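Local coordinates for allophycocyanin beta-18 subunit apoprotein (Chroococcidiopsis thermalis PCC 7203, PDB 6HRK), which binds biliverdin IX alpha as an artificial far-red fluorescent biliprotein derived from a far-red-induced allophycocyanin subunit, at residues G12-N17 against M62-I67; I107-L112 against F122-F127. The protein carries 18 engineered substitutions. All blocks are in the same frame, centred on the assembly; numbering follows the deposited sequence.

How the interactions relate
Both contacts lie in the same helical bundle, with their centres about 9 Å apart, and both segments of interaction 1 precede those of interaction 2 in sequence. Interaction 1 sets helix 4-16 against the C-terminal part of helix 46-69, and interaction 2 sets helix 94-115 against segment 122-127, on helix 125-134. They meet directly where Cys-63 and Ala-66 pack on Pro-126, Cys-63 on Phe-127 and Ile-67 on Phe-122. Ile-14 also touches Val-108, which links segments 12-17 and 107-112 within the all-helical, globin-like phycobiliprotein fold. The side chains of Ser-64 and Phe-127 lie about 13 and 12 Å from the bound biliverdin, which Met-62 of segment 62-67 touches.

Interaction 1: G12-N17 against M62-I67; sequences GVIGTN and MCSYAI. Engineered in segment 12-17: Thr-16 (natural residue Ser). Engineered in segment 62-67: Met-62 (natural residue Tyr).
Ile-14 and Ser-64 meet where helix 4-16 passes helix 46-69, and theirs are also the nearest CA atoms across the contact, 6.9 Å apart. Ile-14 CG2 lies 3.1 Å from Ser-64 OG, an approach of a methyl to an oxygen and no polar bond. The isoleucine presents this branch because CG2 stands anti to its own backbone N, while CG1 is swung beside that N (chi1 -62°) and carries CD1 onward toward Ile-67. The serine OG, anti to the carbonyl carbon (chi1 -59°), leans back along its own helix, where it bonds to Leu-60 O; the hydroxyl therefore has a polar partner although it faces an aliphatic side chain. A turn further on, Ile-67 brings its CD1 to 4.5 Å from Ile-14 CD1, a looser methyl contact. This is packing of the N-terminal helix 4-16 on helix 46-69 of the globin-type bundle, and it buries only 107 Å² between the segments. Ile-14 also touches Val-108 of helix 94-115, and Ile-67 touches Pro-126 of helix 125-134. The engineered Met-62, on a different face of helix 46-69, touches the bound biliverdin. Internal to helix 4-16, the engineered Thr-16 donates from OG1 to Gly-12 O at 2.6 Å, across the carbonyl plane from Thr-16 N.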
ATOM      1  N   GLY A  12     -12.219  -6.213   7.361  1.00 41.87           N
ATOM      2  CA  GLY A  12     -12.865  -5.485   8.453  1.00 42.36           C
ATOM      3  C   GLY A  12     -11.870  -4.698   9.290  1.00 42.35           C
ATOM      4  O   GLY A  12     -12.111  -3.531   9.607  1.00 42.04           O
ATOM      5  N   VAL A  13     -10.749  -5.336   9.628  1.00 42.00           N
ATOM      6  CA  VAL A  13      -9.676  -4.701  10.405  1.00 42.36           C
ATOM      7  C   VAL A  13      -8.994  -3.590   9.597  1.00 43.47           C
ATOM      8  O   VAL A  13      -8.701  -2.523  10.142  1.00 44.84           O
ATOM      9  CB  VAL A  13      -8.626  -5.733  10.895  1.00 42.07           C
ATOM     10  CG1 VAL A  13      -7.439  -5.050  11.574  1.00 42.01           C
ATOM     11  CG2 VAL A  13      -9.259  -6.740  11.851  1.00 42.29           C
ATOM     12  N   ILE A  14      -8.752  -3.841   8.308  1.00 43.61           N
ATOM     13  CA  ILE A  14      -8.110  -2.856   7.430  1.00 43.70           C
ATOM     14  C   ILE A  14      -9.049  -1.675   7.168  1.00 45.28           C
ATOM     15  O   ILE A  14      -8.627  -0.521   7.238  1.00 47.01           O
ATOM     16  CB  ILE A  14      -7.657  -3.473   6.084  1.00 43.33           C
ATOM     17  CG1 ILE A  14      -6.610  -4.576   6.314  1.00 43.06           C
ATOM     18  CG2 ILE A  14      -7.071  -2.397   5.171  1.00 43.25           C
ATOM     19  CD1 ILE A  14      -6.426  -5.514   5.137  1.00 42.98           C
ATOM     20  N   GLY A  15     -10.311  -1.970   6.859  1.00 46.36           N
ATOM     21  CA  GLY A  15     -11.333  -0.940   6.651  1.00 46.79           C
ATOM     22  C   GLY A  15     -11.589  -0.076   7.876  1.00 47.37           C
ATOM     23  O   GLY A  15     -11.836   1.127   7.748  1.00 47.15           O
ATOM     24  N   THR A  16     -11.535  -0.690   9.059  1.00 48.27           N
ATOM     25  CA  THR A  16     -11.670   0.034  10.327  1.00 48.23           C
ATOM     26  C   THR A  16     -10.450   0.923  10.567  1.00 47.79           C
ATOM     27  O   THR A  16     -10.597   2.116  10.829  1.00 47.66           O
ATOM     28  CB  THR A  16     -11.852  -0.933  11.520  1.00 48.31           C
ATOM     29  OG1 THR A  16     -13.017  -1.740  11.311  1.00 48.35           O
ATOM     30  CG2 THR A  16     -12.011  -0.170  12.839  1.00 48.90           C
ATOM     31  N   ASN A  17      -9.257   0.337  10.443  1.00 47.48           N
ATOM     32  CA  ASN A  17      -7.988   1.032  10.704  1.00 47.23           C
ATOM     33  C   ASN A  17      -7.334   1.599   9.429  1.00 46.47           C
ATOM     34  O   ASN A  17      -6.106   1.647   9.328  1.00 46.15           O
ATOM     35  CB  ASN A  17      -7.005   0.081  11.414  1.00 47.77           C
ATOM     36  CG  ASN A  17      -7.593  -0.565  12.664  1.00 48.15           C
ATOM     37  OD1 ASN A  17      -8.760  -0.950  12.692  1.00 48.34           O
ATOM     38  ND2 ASN A  17      -6.771  -0.702  13.700  1.00 48.03           N
ATOM     39  N   MET A  62      -7.093  -1.508  -2.784  1.00 35.11           N
ATOM     40  CA  MET A  62      -6.936  -2.611  -3.738  1.00 34.53           C
ATOM     41  C   MET A  62      -6.553  -3.919  -3.055  1.00 33.91           C
ATOM     42  O   MET A  62      -7.053  -4.982  -3.431  1.00 34.08           O
ATOM     43  CB  MET A  62      -5.867  -2.268  -4.779  1.00 35.39           C
ATOM     44  CG  MET A  62      -6.332  -1.352  -5.896  1.00 35.81           C
ATOM     45  SD  MET A  62      -4.933  -0.809  -6.896  1.00 36.50           S
ATOM     46  CE  MET A  62      -5.742  -0.421  -8.446  1.00 36.41           C
ATOM     47  N   CYS A  63      -5.658  -3.831  -2.068  1.00 32.90           N
ATOM     48  CA  CYS A  63      -5.200  -5.004  -1.313  1.00 32.68           C
ATOM     49  C   CYS A  63      -6.313  -5.649  -0.478  1.00 33.16           C
ATOM     50  O   CYS A  63      -6.414  -6.877  -0.435  1.00 33.80           O
ATOM     51  CB  CYS A  63      -4.000  -4.654  -0.416  1.00 32.27           C
ATOM     52  SG  CYS A  63      -2.473  -4.254  -1.306  1.00 31.24           S
ATOM     53  N   SER A  64      -7.136  -4.830   0.178  1.00 33.23           N
ATOM     54  CA  SER A  64      -8.270  -5.333   0.969  1.00 33.47           C
ATOM     55  C   SER A  64      -9.258  -6.114   0.106  1.00 33.63           C
ATOM     56  O   SER A  64      -9.642  -7.235   0.452  1.00 33.67           O
ATOM     57  CB  SER A  64      -9.009  -4.184   1.654  1.00 33.72           C
ATOM     58  OG  SER A  64      -8.154  -3.462   2.516  1.00 34.66           O
ATOM     59  N   TYR A  65      -9.658  -5.502  -1.009  1.00 33.47           N
ATOM     60  CA  TYR A  65     -10.531  -6.142  -2.002  1.00 33.70           C
ATOM     61  C   TYR A  65      -9.906  -7.417  -2.573  1.00 33.61           C
ATOM     62  O   TYR A  65     -10.589  -8.429  -2.713  1.00 34.09           O
ATOM     63  CB  TYR A  65     -10.868  -5.158  -3.138  1.00 33.72           C
ATOM     64  CG  TYR A  65     -11.544  -5.784  -4.340  1.00 33.32           C
ATOM     65  CD1 TYR A  65     -12.693  -6.562  -4.195  1.00 33.45           C
ATOM     66  CD2 TYR A  65     -11.036  -5.595  -5.627  1.00 33.45           C
ATOM     67  CE1 TYR A  65     -13.311  -7.140  -5.297  1.00 33.67           C
ATOM     68  CE2 TYR A  65     -11.649  -6.165  -6.734  1.00 33.26           C
ATOM     69  CZ  TYR A  65     -12.783  -6.936  -6.566  1.00 33.22           C
ATOM     70  OH  TYR A  65     -13.388  -7.496  -7.663  1.00 33.37           O
ATOM     71  N   ALA A  66      -8.615  -7.358  -2.897  1.00 33.57           N
ATOM     72  CA  ALA A  66      -7.886  -8.514  -3.419  1.00 33.67           C
ATOM     73  C   ALA A  66      -7.913  -9.710  -2.461  1.00 34.11           C
ATOM     74  O   ALA A  66      -8.082 -10.848  -2.903  1.00 34.41           O
ATOM     75  CB  ALA A  66      -6.452  -8.131  -3.745  1.00 33.76           C
ATOM     76  N   ILE A  67      -7.755  -9.446  -1.163  1.00 34.87           N
ATOM     77  CA  ILE A  67      -7.820 -10.496  -0.131  1.00 35.19           C
ATOM     78  C   ILE A  67      -9.247 -11.039   0.018  1.00 35.17           C
ATOM     79  O   ILE A  67      -9.430 -12.246   0.150  1.00 35.97           O
ATOM     80  CB  ILE A  67      -7.285 -10.001   1.239  1.00 35.41           C
ATOM     81  CG1 ILE A  67      -5.787  -9.677   1.147  1.00 35.57           C
ATOM     82  CG2 ILE A  67      -7.506 -11.042   2.337  1.00 35.58           C
ATOM     83  CD1 ILE A  67      -5.308  -8.675   2.180  1.00 35.53           C
TER

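Interaction 2: I107-L112 against F122-F127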
ATOM      1  N   ILE A 107       2.122  -2.853   8.856  1.00 36.36           N
ATOM      2  CA  ILE A 107       1.205  -2.236   9.831  1.00 37.13           C
ATOM      3  C   ILE A 107      -0.084  -3.062   9.957  1.00 37.41           C
ATOM      4  O   ILE A 107      -0.611  -3.217  11.061  1.00 37.37           O
ATOM      5  CB  ILE A 107       0.862  -0.754   9.499  1.00 37.17           C
ATOM      6  CG1 ILE A 107       2.127   0.102   9.290  1.00 37.63           C
ATOM      7  CG2 ILE A 107       0.010  -0.132  10.604  1.00 37.38           C
ATOM      8  CD1 ILE A 107       3.228  -0.103  10.311  1.00 38.02           C
ATOM      9  N   VAL A 108      -0.579  -3.582   8.833  1.00 37.63           N
ATOM     10  CA  VAL A 108      -1.750  -4.472   8.827  1.00 37.94           C
ATOM     11  C   VAL A 108      -1.451  -5.786   9.558  1.00 38.12           C
ATOM     12  O   VAL A 108      -2.275  -6.254  10.340  1.00 37.82           O
ATOM     13  CB  VAL A 108      -2.265  -4.739   7.384  1.00 37.88           C
ATOM     14  CG1 VAL A 108      -3.298  -5.863   7.345  1.00 37.93           C
ATOM     15  CG2 VAL A 108      -2.869  -3.469   6.801  1.00 37.69           C
ATOM     16  N   LYS A 109      -0.275  -6.362   9.307  1.00 39.67           N
ATOM     17  CA  LYS A 109       0.151  -7.618   9.959  1.00 41.26           C
ATOM     18  C   LYS A 109       0.238  -7.506  11.489  1.00 43.07           C
ATOM     19  O   LYS A 109      -0.103  -8.458  12.196  1.00 43.28           O
ATOM     20  CB  LYS A 109       1.498  -8.095   9.392  1.00 41.29           C
ATOM     21  CG  LYS A 109       1.450  -8.500   7.919  1.00 41.04           C
ATOM     22  CD  LYS A 109       1.281  -9.997   7.701  1.00 41.10           C
ATOM     23  CE  LYS A 109       2.619 -10.714   7.587  1.00 41.06           C
ATOM     24  NZ  LYS A 109       2.449 -12.125   7.143  1.00 40.93           N
ATOM     25  N   GLU A 110       0.687  -6.351  11.988  1.00 45.32           N
ATOM     26  CA  GLU A 110       0.709  -6.070  13.434  1.00 46.85           C
ATOM     27  C   GLU A 110      -0.696  -6.049  14.035  1.00 48.46           C
ATOM     28  O   GLU A 110      -0.950  -6.705  15.047  1.00 49.58           O
ATOM     29  CB  GLU A 110       1.381  -4.723  13.733  1.00 46.92           C
ATOM     30  CG  GLU A 110       2.891  -4.695  13.565  1.00 46.57           C
ATOM     31  CD  GLU A 110       3.460  -3.288  13.673  1.00 46.65           C
ATOM     32  OE1 GLU A 110       2.974  -2.508  14.522  1.00 46.63           O
ATOM     33  OE2 GLU A 110       4.394  -2.959  12.909  1.00 46.02           O
ATOM     34  N   LYS A 111      -1.592  -5.285  13.409  1.00 49.91           N
ATOM     35  CA  LYS A 111      -2.958  -5.095  13.917  1.00 51.68           C
ATOM     36  C   LYS A 111      -3.791  -6.382  13.912  1.00 52.51           C
ATOM     37  O   LYS A 111      -4.622  -6.580  14.801  1.00 52.67           O
ATOM     38  CB  LYS A 111      -3.685  -3.994  13.129  1.00 52.47           C
ATOM     39  CG  LYS A 111      -3.096  -2.599  13.298  1.00 52.99           C
ATOM     40  CD  LYS A 111      -3.320  -2.048  14.699  1.00 53.27           C
ATOM     41  N   LEU A 112      -3.570  -7.243  12.918  1.00 53.36           N
ATOM     42  CA  LEU A 112      -4.202  -8.566  12.877  1.00 54.22           C
ATOM     43  C   LEU A 112      -3.670  -9.483  13.983  1.00 54.92           C
ATOM     44  O   LEU A 112      -4.436 -10.247  14.576  1.00 55.87           O
ATOM     45  CB  LEU A 112      -4.006  -9.225  11.505  1.00 54.70           C
ATOM     46  CG  LEU A 112      -4.673  -8.517  10.317  1.00 54.93           C
ATOM     47  CD1 LEU A 112      -4.145  -9.060   8.997  1.00 55.22           C
ATOM     48  CD2 LEU A 112      -6.188  -8.636  10.376  1.00 55.02           C
ATOM     49  N   PHE A 122      -1.510 -15.368   3.618  1.00 47.43           N
ATOM     50  CA  PHE A 122      -2.361 -14.915   2.491  1.00 45.35           C
ATOM     51  C   PHE A 122      -2.537 -13.393   2.333  1.00 42.61           C
ATOM     52  O   PHE A 122      -2.752 -12.911   1.220  1.00 42.79           O
ATOM     53  CB  PHE A 122      -3.751 -15.579   2.567  1.00 45.55           C
ATOM     54  CG  PHE A 122      -4.596 -15.112   3.729  1.00 45.96           C
ATOM     55  CD1 PHE A 122      -5.444 -14.012   3.596  1.00 46.15           C
ATOM     56  CD2 PHE A 122      -4.561 -15.781   4.951  1.00 46.45           C
ATOM     57  CE1 PHE A 122      -6.225 -13.582   4.660  1.00 46.53           C
ATOM     58  CE2 PHE A 122      -5.340 -15.356   6.017  1.00 47.18           C
ATOM     59  CZ  PHE A 122      -6.173 -14.254   5.874  1.00 47.08           C
ATOM     60  N   VAL A 123      -2.476 -12.660   3.445  1.00 40.02           N
ATOM     61  CA  VAL A 123      -2.553 -11.188   3.446  1.00 38.31           C
ATOM     62  C   VAL A 123      -1.438 -10.519   2.631  1.00 36.58           C
ATOM     63  O   VAL A 123      -1.667  -9.464   2.042  1.00 35.23           O
ATOM     64  CB  VAL A 123      -2.595 -10.641   4.904  1.00 38.18           C
ATOM     65  CG1 VAL A 123      -2.287  -9.147   4.993  1.00 37.97           C
ATOM     66  CG2 VAL A 123      -3.960 -10.926   5.507  1.00 38.74           C
ATOM     67  N   ASP A 124      -0.255 -11.131   2.598  1.00 35.28           N
ATOM     68  CA  ASP A 124       0.908 -10.579   1.882  1.00 34.32           C
ATOM     69  C   ASP A 124       0.675 -10.389   0.375  1.00 33.50           C
ATOM     70  O   ASP A 124       1.102  -9.386  -0.202  1.00 32.91           O
ATOM     71  CB  ASP A 124       2.137 -11.483   2.083  1.00 34.30           C
ATOM     72  CG  ASP A 124       2.616 -11.535   3.533  1.00 34.56           C
ATOM     73  OD1 ASP A 124       1.852 -11.156   4.449  1.00 34.33           O
ATOM     74  OD2 ASP A 124       3.768 -11.968   3.755  1.00 34.30           O
ATOM     75  N   GLU A 125      -0.009 -11.355  -0.236  1.00 32.41           N
ATOM     76  CA  GLU A 125      -0.125 -11.483  -1.703  1.00 31.87           C
ATOM     77  C   GLU A 125      -0.309 -10.179  -2.518  1.00 31.32           C
ATOM     78  O   GLU A 125       0.541  -9.869  -3.356  1.00 31.38           O
ATOM     79  CB  GLU A 125      -1.208 -12.525  -2.048  1.00 31.67           C
ATOM     80  CG  GLU A 125      -1.732 -12.472  -3.475  1.00 31.46           C
ATOM     81  CD  GLU A 125      -2.622 -13.641  -3.829  1.00 31.08           C
ATOM     82  OE1 GLU A 125      -3.123 -14.349  -2.929  1.00 30.73           O
ATOM     83  OE2 GLU A 125      -2.832 -13.826  -5.039  1.00 30.59           O
ATOM     84  N   PRO A 126      -1.413  -9.429  -2.297  1.00 30.68           N
ATOM     85  CA  PRO A 126      -1.634  -8.220  -3.108  1.00 30.30           C
ATOM     86  C   PRO A 126      -0.718  -7.032  -2.781  1.00 30.36           C
ATOM     87  O   PRO A 126      -0.618  -6.109  -3.592  1.00 30.69           O
ATOM     88  CB  PRO A 126      -3.088  -7.870  -2.807  1.00 30.29           C
ATOM     89  CG  PRO A 126      -3.304  -8.369  -1.427  1.00 29.94           C
ATOM     90  CD  PRO A 126      -2.527  -9.652  -1.357  1.00 30.08           C
ATOM     91  N   PHE A 127      -0.079  -7.049  -1.609  1.00 30.47           N
ATOM     92  CA  PHE A 127       0.937  -6.050  -1.257  1.00 30.09           C
ATOM     93  C   PHE A 127       2.219  -6.340  -2.028  1.00 30.09           C
ATOM     94  O   PHE A 127       2.788  -5.442  -2.647  1.00 29.90           O
ATOM     95  CB  PHE A 127       1.226  -6.046   0.249  1.00 29.85           C
ATOM     96  CG  PHE A 127       0.086  -5.547   1.092  1.00 29.51           C
ATOM     97  CD1 PHE A 127      -0.913  -6.410   1.515  1.00 29.74           C
ATOM     98  CD2 PHE A 127       0.022  -4.215   1.484  1.00 29.41           C
ATOM     99  CE1 PHE A 127      -1.964  -5.959   2.302  1.00 29.66           C
ATOM    100  CE2 PHE A 127      -1.024  -3.754   2.271  1.00 29.56           C
ATOM    101  CZ  PHE A 127      -2.020  -4.627   2.679  1.00 29.70           C
TER
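Lys-109 and Asp-124 form the one polar link between these segments, a salt bridge in which Lys-109 NZ donates to Asp-124 OD1 at 2.9 Å. The ammonium meets OD1 on its syn side, 18° out of the carboxylate plane, and the two side chains run at about a right angle. Bends at chi2 (-97°) and chi3 (-91°) carry the lysine chain round to the acid, and its CE also lies 3.3 Å from Asp-124 OD1. NZ has a second acceptor, Ile-120 O in the loop between the helices, so the lysine ties that loop to both segments. An asparagine in place of Asp-124 would probably leave the ammonium of Lys-109 without its countercharge, with the neutral Ile-120 O still among its acceptors. Within the phycobilisome-protein bundle this contact joins helix 94-115 to helix 125-134, the last helix of the chain. Beside the ion pair the partners are apolar: Leu-112 CD1 and Val-123 CG2 reach tip to tip at 4.0 Å, and Val-108 CG1 lies 4.2 Å from Val-123 CG1. Val-108 CG2 also approaches Phe-127 CZ, obliquely to the ring. Within 122-127, Phe-127 N makes a weak bond to Asp-124 O, and this oxygen and Val-123 O lie at the edge of the Phe-127 ring, in its plane. Glu-125 OE2, turned from helix 94-115, accepts from Ala-72 N.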